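Local structure of MIPZ (2XJ9) at residues A[226-230]-A[242-246]. The protein probably binds ATP and dimerises on it, as a ParA-like P-loop ATPase that regulates the position of the division plane in Caulobacter crescentus. The protein carries 1 engineered substitution. Numbering follows the deposited sequence.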
ATOM      1  N   GLU A 226      -1.004  -6.683 -14.913  1.00 35.26           N
ATOM      2  CA  GLU A 226      -0.432  -7.862 -15.545  1.00 30.71           C
ATOM      3  C   GLU A 226       0.714  -7.510 -16.485  1.00 36.11           C
ATOM      4  O   GLU A 226       1.572  -8.347 -16.751  1.00 38.73           O
ATOM      5  CB  GLU A 226      -1.531  -8.589 -16.308  1.00 30.11           C
ATOM      6  CG  GLU A 226      -1.067  -9.816 -17.039  1.00 56.41           C
ATOM      7  CD  GLU A 226      -2.158 -10.428 -17.909  1.00 68.65           C
ATOM      8  OE1 GLU A 226      -2.947  -9.650 -18.498  1.00 57.63           O
ATOM      9  OE2 GLU A 226      -2.223 -11.679 -18.003  1.00 72.06           O
ATOM     10  N   LEU A 227       0.738  -6.269 -16.972  1.00 36.20           N
ATOM     11  CA  LEU A 227       1.714  -5.862 -17.982  1.00 34.18           C
ATOM     12  C   LEU A 227       2.909  -5.096 -17.406  1.00 39.87           C
ATOM     13  O   LEU A 227       3.797  -4.648 -18.143  1.00 42.24           O
ATOM     14  CB  LEU A 227       1.032  -5.041 -19.070  1.00 34.92           C
ATOM     15  CG  LEU A 227      -0.079  -5.787 -19.789  1.00 42.01           C
ATOM     16  CD1 LEU A 227      -0.867  -4.863 -20.700  1.00 36.45           C
ATOM     17  CD2 LEU A 227       0.543  -6.919 -20.569  1.00 45.41           C
ATOM     18  N   PHE A 228       2.949  -4.957 -16.090  1.00 32.81           N
ATOM     19  CA  PHE A 228       4.014  -4.184 -15.468  1.00 29.92           C
ATOM     20  C   PHE A 228       5.408  -4.640 -15.859  1.00 29.75           C
ATOM     21  O   PHE A 228       6.300  -3.829 -16.032  1.00 39.71           O
ATOM     22  CB  PHE A 228       3.874  -4.204 -13.959  1.00 27.14           C
ATOM     23  CG  PHE A 228       5.056  -3.642 -13.234  1.00 32.73           C
ATOM     24  CD1 PHE A 228       5.089  -2.309 -12.860  1.00 29.94           C
ATOM     25  CD2 PHE A 228       6.132  -4.450 -12.895  1.00 38.65           C
ATOM     26  CE1 PHE A 228       6.172  -1.801 -12.159  1.00 29.83           C
ATOM     27  CE2 PHE A 228       7.233  -3.931 -12.200  1.00 32.90           C
ATOM     28  CZ  PHE A 228       7.246  -2.613 -11.840  1.00 25.80           C
ATOM     29  N   PRO A 229       5.617  -5.948 -15.972  1.00 35.02           N
ATOM     30  CA  PRO A 229       6.992  -6.363 -16.293  1.00 40.85           C
ATOM     31  C   PRO A 229       7.474  -5.879 -17.668  1.00 43.77           C
ATOM     32  O   PRO A 229       8.680  -5.812 -17.898  1.00 49.93           O
ATOM     33  CB  PRO A 229       6.916  -7.898 -16.250  1.00 31.11           C
ATOM     34  CG  PRO A 229       5.754  -8.181 -15.353  1.00 31.40           C
ATOM     35  CD  PRO A 229       4.760  -7.078 -15.574  1.00 30.51           C
ATOM     36  N   PHE A 230       6.543  -5.548 -18.561  1.00 40.08           N
ATOM     37  CA  PHE A 230       6.891  -5.127 -19.915  1.00 42.16           C
ATOM     38  C   PHE A 230       6.878  -3.618 -20.035  1.00 45.04           C
ATOM     39  O   PHE A 230       7.377  -3.059 -21.005  1.00 38.84           O
ATOM     40  CB  PHE A 230       5.889  -5.677 -20.911  1.00 43.65           C
ATOM     41  CG  PHE A 230       5.668  -7.150 -20.794  1.00 48.00           C
ATOM     42  CD1 PHE A 230       4.413  -7.651 -20.508  1.00 46.73           C
ATOM     43  CD2 PHE A 230       6.716  -8.034 -20.965  1.00 50.61           C
ATOM     44  CE1 PHE A 230       4.210  -8.999 -20.408  1.00 48.59           C
ATOM     45  CE2 PHE A 230       6.511  -9.385 -20.863  1.00 45.25           C
ATOM     46  CZ  PHE A 230       5.260  -9.865 -20.586  1.00 40.01           C
ATOM     47  N   ARG A 242       1.086  -7.382 -28.621  1.00 76.00           N
ATOM     48  CA  ARG A 242       0.267  -8.404 -27.980  1.00 76.57           C
ATOM     49  C   ARG A 242       1.111  -9.461 -27.282  1.00 75.05           C
ATOM     50  O   ARG A 242       1.307 -10.557 -27.806  1.00 81.16           O
ATOM     51  CB  ARG A 242      -0.677  -9.054 -28.989  1.00 75.30           C
ATOM     52  CG  ARG A 242       0.027  -9.686 -30.177  1.00 82.73           C
ATOM     53  CD  ARG A 242      -0.962 -10.444 -31.027  1.00 96.69           C
ATOM     54  NE  ARG A 242      -2.160 -10.767 -30.253  1.00117.60           N
ATOM     55  CZ  ARG A 242      -2.207 -11.679 -29.284  1.00112.63           C
ATOM     56  NH1 ARG A 242      -3.344 -11.902 -28.634  1.00104.08           N
ATOM     57  NH2 ARG A 242      -1.120 -12.368 -28.960  1.00105.52           N
ATOM     58  N   PRO A 243       1.605  -9.134 -26.081  1.00 73.49           N
ATOM     59  CA  PRO A 243       2.379 -10.075 -25.271  1.00 78.42           C
ATOM     60  C   PRO A 243       1.425 -10.928 -24.445  1.00 66.13           C
ATOM     61  O   PRO A 243       1.839 -11.873 -23.769  1.00 56.23           O
ATOM     62  CB  PRO A 243       3.186  -9.147 -24.352  1.00 73.55           C
ATOM     63  CG  PRO A 243       2.524  -7.747 -24.476  1.00 55.54           C
ATOM     64  CD  PRO A 243       1.319  -7.897 -25.338  1.00 61.88           C
ATOM     65  N   VAL A 244       0.143 -10.583 -24.524  1.00 57.33           N
ATOM     66  CA  VAL A 244      -0.877 -11.202 -23.696  1.00 65.76           C
ATOM     67  C   VAL A 244      -2.236 -11.376 -24.395  1.00 74.06           C
ATOM     68  O   VAL A 244      -2.782 -10.429 -24.957  1.00 78.45           O
ATOM     69  CB  VAL A 244      -1.051 -10.415 -22.399  1.00 66.35           C
ATOM     70  CG1 VAL A 244      -2.532 -10.336 -22.009  1.00 62.74           C
ATOM     71  CG2 VAL A 244      -0.181 -11.028 -21.295  1.00 63.30           C
ATOM     72  N   PRO A 245      -2.790 -12.599 -24.346  1.00 75.62           N
ATOM     73  CA  PRO A 245      -4.038 -12.901 -25.056  1.00 72.93           C
ATOM     74  C   PRO A 245      -5.141 -11.939 -24.642  1.00 78.93           C
ATOM     75  O   PRO A 245      -5.193 -11.577 -23.465  1.00 82.35           O
ATOM     76  CB  PRO A 245      -4.372 -14.318 -24.579  1.00 82.38           C
ATOM     77  CG  PRO A 245      -3.047 -14.892 -24.143  1.00 74.04           C
ATOM     78  CD  PRO A 245      -2.306 -13.745 -23.554  1.00 71.85           C
ATOM     79  N   VAL A 246      -6.000 -11.533 -25.578  1.00 80.58           N
ATOM     80  CA  VAL A 246      -7.079 -10.591 -25.265  1.00 75.41           C
ATOM     81  C   VAL A 246      -8.183 -11.206 -24.427  1.00 78.52           C
ATOM     82  O   VAL A 246      -8.458 -12.404 -24.508  1.00 85.74           O
ATOM     83  CB  VAL A 246      -7.725  -9.967 -26.520  1.00 77.80           C
ATOM     84  CG1 VAL A 246      -9.079  -9.346 -26.166  1.00 58.87           C
ATOM     85  CG2 VAL A 246      -6.799  -8.928 -27.129  1.00 89.60           C
TER
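Over one face of the Phe230 ring lies CB of Pro243, 4.1 Å above the plane near CE1 and offset toward the rim rather than over the centre. The two side chains run antiparallel and pass one another. With its CG anti to its own carbonyl carbon (chi1 -52°), Phe230 turns the ring toward 242-246; the ring also meets that of Trp58, with the planes at about 60°. Leu227 lies beside this pair and reaches across with one methyl: Leu227 CD2 sits 4.2 Å from Val244 CG2. The same methyl rests more loosely against Pro243, with Leu227 CD2 and Pro243 CG 4.5 Å apart. Leu237, from the loop between the segments, packs on both Leu227 and Pro243. The flat carboxylate of Glu226 meets the two methyls of Val244 from the opposite direction: OE1 approaches CG1 to 3.6 Å and OE2 approaches CG2 to 3.9 Å. An extended chain, CG anti to the backbone N (chi1 179°), carries the acid that far. OE2 also has a long, weak ion pair with Arg198 of the second subunit, which packs on Val244 as well. Shortening Glu226 to an alanine is likely to leave the Val244 methyls without their carboxylate cover and that arginine without this distant countercharge. A backbone bond from Phe230 N to Leu227 O, 2.9 Å long, closes the turn bearing the leucine and phenylalanine. This small, mainly apolar cluster folds the long loop between strand 213-215 and helix 249-263 back on itself, at the subunit interface of the nucleotide-bound P-loop ATPase dimer.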